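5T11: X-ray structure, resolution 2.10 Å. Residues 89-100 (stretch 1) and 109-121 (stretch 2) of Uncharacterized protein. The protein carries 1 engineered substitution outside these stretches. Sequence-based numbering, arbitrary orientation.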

# COMPACT_ATOMS: atom_id res chain seq x y z
N ARG B 89 29.94 15.11 43.27
CA ARG B 89 30.16 16.55 43.35
C ARG B 89 29.42 17.30 42.24
O ARG B 89 28.95 18.42 42.47
CB ARG B 89 31.66 16.86 43.32
CG ARG B 89 31.99 18.29 43.75
CD ARG B 89 33.49 18.53 43.75
NE ARG B 89 33.83 19.93 43.97
CZ ARG B 89 35.08 20.38 44.08
NH1 ARG B 89 36.09 19.53 43.99
NH2 ARG B 89 35.31 21.67 44.27
N TYR B 90 29.31 16.71 41.05
CA TYR B 90 28.60 17.33 39.93
C TYR B 90 27.66 16.34 39.26
O TYR B 90 27.86 15.12 39.32
CB TYR B 90 29.56 17.87 38.85
CG TYR B 90 30.58 18.87 39.34
CD1 TYR B 90 30.22 20.19 39.60
CD2 TYR B 90 31.90 18.50 39.52
CE1 TYR B 90 31.15 21.11 40.04
CE2 TYR B 90 32.84 19.42 39.96
CZ TYR B 90 32.46 20.72 40.22
OH TYR B 90 33.38 21.65 40.66
N VAL B 91 26.63 16.88 38.60
CA VAL B 91 25.72 16.11 37.76
C VAL B 91 25.84 16.63 36.33
O VAL B 91 25.81 17.85 36.11
CB VAL B 91 24.26 16.21 38.25
CG1 VAL B 91 23.30 15.85 37.14
CG2 VAL B 91 24.03 15.29 39.41
N LEU B 92 26.00 15.72 35.38
CA LEU B 92 25.95 16.04 33.96
C LEU B 92 24.58 15.62 33.45
O LEU B 92 24.20 14.45 33.57
CB LEU B 92 27.05 15.33 33.18
CG LEU B 92 27.03 15.68 31.68
CD1 LEU B 92 27.66 17.04 31.46
CD2 LEU B 92 27.69 14.62 30.78
N SER B 93 23.83 16.58 32.94
CA SER B 93 22.53 16.35 32.32
C SER B 93 22.55 17.00 30.94
O SER B 93 23.57 17.53 30.49
CB SER B 93 21.40 16.91 33.20
OG SER B 93 20.14 16.43 32.75
N GLY B 94 21.41 16.98 30.27
CA GLY B 94 21.31 17.61 28.97
C GLY B 94 20.14 17.05 28.18
O GLY B 94 19.20 16.50 28.75
N ALA B 95 20.22 17.21 26.86
CA ALA B 95 19.16 16.77 25.96
C ALA B 95 19.71 16.51 24.57
O ALA B 95 20.69 17.15 24.13
CB ALA B 95 18.03 17.81 25.88
N VAL B 96 19.07 15.58 23.87
CA VAL B 96 19.37 15.29 22.48
C VAL B 96 18.29 15.95 21.61
O VAL B 96 17.10 15.62 21.72
CB VAL B 96 19.45 13.78 22.23
CG1 VAL B 96 19.76 13.48 20.78
CG2 VAL B 96 20.53 13.15 23.17
N GLU B 97 18.71 16.92 20.79
CA GLU B 97 17.80 17.62 19.88
C GLU B 97 17.70 16.96 18.52
O GLU B 97 16.71 17.17 17.80
CB GLU B 97 18.26 19.08 19.69
CG GLU B 97 18.09 19.96 20.94
CD GLU B 97 19.24 19.80 21.93
OE1 GLU B 97 20.38 19.54 21.49
OE2 GLU B 97 18.99 19.91 23.16
N GLU B 98 18.70 16.16 18.14
CA GLU B 98 18.68 15.50 16.84
C GLU B 98 19.66 14.34 16.88
O GLU B 98 20.75 14.45 17.46
CB GLU B 98 19.05 16.48 15.71
CG GLU B 98 19.11 15.85 14.34
CD GLU B 98 18.96 16.87 13.20
OE1 GLU B 98 19.63 17.93 13.25
OE2 GLU B 98 18.17 16.60 12.25
N TRP B 99 19.27 13.23 16.26
CA TRP B 99 20.04 12.00 16.31
C TRP B 99 19.44 11.03 15.30
O TRP B 99 18.68 10.13 15.67
CB TRP B 99 19.98 11.42 17.72
CG TRP B 99 20.92 10.27 18.07
CD1 TRP B 99 20.84 8.97 17.63
CD2 TRP B 99 22.01 10.30 19.02
NE1 TRP B 99 21.83 8.21 18.22
CE2 TRP B 99 22.56 9.00 19.07
CE3 TRP B 99 22.58 11.32 19.80
CZ2 TRP B 99 23.66 8.68 19.88
CZ3 TRP B 99 23.67 11.00 20.61
CH2 TRP B 99 24.19 9.68 20.65
N ARG B 100 19.73 11.24 14.01
CA ARG B 100 19.08 10.45 12.97
C ARG B 100 19.96 10.46 11.73
O ARG B 100 20.91 11.25 11.63
CB ARG B 100 17.69 11.01 12.63
CG ARG B 100 17.75 12.45 12.06
CD ARG B 100 16.40 12.95 11.54
NE ARG B 100 15.91 12.12 10.43
CZ ARG B 100 14.85 12.41 9.69
NH1 ARG B 100 14.14 13.52 9.93
NH2 ARG B 100 14.50 11.60 8.71
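Stretch 2 109-121: PVVGVTFELIDVS

Stretch 2 lies beside stretch 1 as its antiparallel neighbour in a β-sheet: strand 109-119 is extended throughout, and its axis runs at 159° to that of strand 90-96, with a closest approach of 4.4 Å. The apolar centre is on the face that carries Tyr90, Leu92, Val96 and Trp99 from stretch 1 and Val111, Val113, Phe115 and Leu117 from stretch 2. Leu117 (chi1 t, chi2 p) reaches back across the strand boundary: its CD1 lies 3.6 Å from Tyr90 CB and 4.3 Å from Leu92 CB, while its CD2 sits over one face of the Tyr90 ring, 4.2 Å from the centroid, in a CH-pi contact. Leu92 CD2 meets Phe115 CD1 at 3.8 Å. Farther along, Val96 CG2 approaches Val113 CG1 at 4.3 Å and Trp99 CE3 approaches Val111 CG1 at 4.0 Å.

Gly94 pairs with Phe115 at the narrow point of the register, CA to CA 4.0 Å. A side chain has no room here: an ideal CB on Gly94 would fall 2.0 Å from Thr114 O, and the backbone angles (160/-159) themselves call for glycine. The bare CA of Gly94 instead makes a CA-H...O contact of 3.0 Å with Thr114 O.

On the other face, Val91 CB stands 4.3 Å from Ile118 CB, and Val91 CG2 touches Val120 CG2 at 3.9 Å just beyond the strand. Toward the opposite end, Arg100 CG packs on Val110 CG2 at 3.7 Å.

The backbone ladder holds this packing in register. Paired hydrogen bonds join Val91 with Ile118 (N to O 2.9 Å, O to N 2.7 Å), and Ser93 with Glu116 and Ala95 with Thr114 (2.9 Å for each N to O and O to N). A β-bulge then shifts the register by one: Gly112 O accepts from both Glu97 N (2.8 Å) and Glu98 N (3.2 Å), so stretch 1 spends an extra residue there. Pairing resumes as Gly112 N donates to Glu98 O at 2.8 Å, and Val110 N to Arg100 O at 2.9 Å.

At the bulge Glu97 points its CA-to-CB bond sideways, but its carboxylate returns to stretch 2, where OE2 accepts a short 2.6 Å hydrogen bond from Thr114 OG1. The polar edge lies at the start of stretch 1: Val120 N donates to Arg89 O at 3.1 Å, and water 1 bridges Arg89 O (2.8 Å from the water O) and Asp119 OD1 (2.5 Å from the same O), donating to both.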

# COMPACT_ATOMS: atom_id res chain seq x y z
N PRO B 109 24.20 11.24 8.51
CA PRO B 109 23.89 11.34 9.95
C PRO B 109 23.97 12.78 10.44
O PRO B 109 24.80 13.57 9.98
CB PRO B 109 24.99 10.49 10.60
CG PRO B 109 26.15 10.54 9.63
CD PRO B 109 25.48 10.56 8.25
N VAL B 110 23.10 13.11 11.39
CA VAL B 110 23.05 14.44 11.99
C VAL B 110 22.81 14.28 13.49
O VAL B 110 21.97 13.48 13.91
CB VAL B 110 21.96 15.32 11.33
CG1 VAL B 110 22.33 15.66 9.89
CG2 VAL B 110 20.64 14.60 11.34
N VAL B 111 23.53 15.06 14.29
CA VAL B 111 23.47 14.98 15.76
C VAL B 111 23.42 16.39 16.34
O VAL B 111 24.21 17.26 15.96
CB VAL B 111 24.68 14.23 16.34
CG1 VAL B 111 24.63 14.21 17.87
CG2 VAL B 111 24.74 12.80 15.78
N GLY B 112 22.49 16.61 17.28
CA GLY B 112 22.45 17.84 18.06
C GLY B 112 22.26 17.51 19.54
O GLY B 112 21.38 16.70 19.87
N VAL B 113 23.09 18.09 20.43
CA VAL B 113 23.08 17.79 21.86
C VAL B 113 23.34 19.07 22.65
O VAL B 113 24.09 19.95 22.23
CB VAL B 113 24.14 16.74 22.25
CG1 VAL B 113 23.83 15.40 21.64
CG2 VAL B 113 25.54 17.20 21.86
N THR B 114 22.71 19.16 23.83
CA THR B 114 22.99 20.19 24.81
C THR B 114 23.35 19.51 26.13
O THR B 114 22.76 18.48 26.48
CB THR B 114 21.80 21.14 24.99
OG1 THR B 114 20.60 20.37 25.14
CG2 THR B 114 21.63 22.07 23.77
N PHE B 115 24.30 20.08 26.87
CA PHE B 115 24.74 19.52 28.15
C PHE B 115 24.81 20.63 29.20
O PHE B 115 25.09 21.79 28.88
CB PHE B 115 26.14 18.88 28.06
CG PHE B 115 26.18 17.57 27.32
CD1 PHE B 115 25.79 16.39 27.95
CD2 PHE B 115 26.66 17.51 26.02
CE1 PHE B 115 25.83 15.17 27.27
CE2 PHE B 115 26.70 16.29 25.33
CZ PHE B 115 26.28 15.13 25.96
N GLU B 116 24.56 20.25 30.46
CA GLU B 116 24.74 21.12 31.61
C GLU B 116 25.48 20.35 32.70
O GLU B 116 25.21 19.16 32.92
CB GLU B 116 23.40 21.63 32.21
CG GLU B 116 22.51 22.41 31.27
CD GLU B 116 21.58 21.51 30.47
OE1 GLU B 116 21.10 20.50 31.02
OE2 GLU B 116 21.33 21.82 29.29
N LEU B 117 26.40 21.03 33.38
CA LEU B 117 27.06 20.48 34.56
C LEU B 117 26.53 21.22 35.78
O LEU B 117 26.66 22.45 35.88
CB LEU B 117 28.58 20.61 34.46
CG LEU B 117 29.33 19.85 35.56
CD1 LEU B 117 29.21 18.34 35.30
CD2 LEU B 117 30.78 20.28 35.63
N ILE B 118 25.95 20.47 36.72
CA ILE B 118 25.29 21.05 37.88
C ILE B 118 26.10 20.77 39.14
O ILE B 118 26.55 19.63 39.36
CB ILE B 118 23.85 20.52 38.02
CG1 ILE B 118 23.02 20.98 36.81
CG2 ILE B 118 23.23 20.98 39.33
CD1 ILE B 118 21.92 20.02 36.40
N ASP B 119 26.33 21.81 39.95
CA ASP B 119 26.92 21.69 41.27
C ASP B 119 25.90 21.03 42.20
O ASP B 119 24.83 21.59 42.44
CB ASP B 119 27.33 23.07 41.79
CG ASP B 119 28.08 23.04 43.12
OD1 ASP B 119 27.76 22.22 44.01
OD2 ASP B 119 29.01 23.86 43.29
N VAL B 120 26.23 19.84 42.72
CA VAL B 120 25.25 19.11 43.52
C VAL B 120 24.94 19.86 44.81
O VAL B 120 23.78 19.90 45.25
CB VAL B 120 25.73 17.66 43.77
CG1 VAL B 120 24.79 16.94 44.72
CG2 VAL B 120 25.79 16.89 42.45
N SER B 121 25.95 20.50 45.42
CA SER B 121 25.75 21.12 46.73
C SER B 121 24.77 22.29 46.70
O SER B 121 24.21 22.64 47.75
CB SER B 121 27.10 21.58 47.32
OG SER B 121 27.65 22.67 46.58
O HOH W 1 29.12 20.18 44.69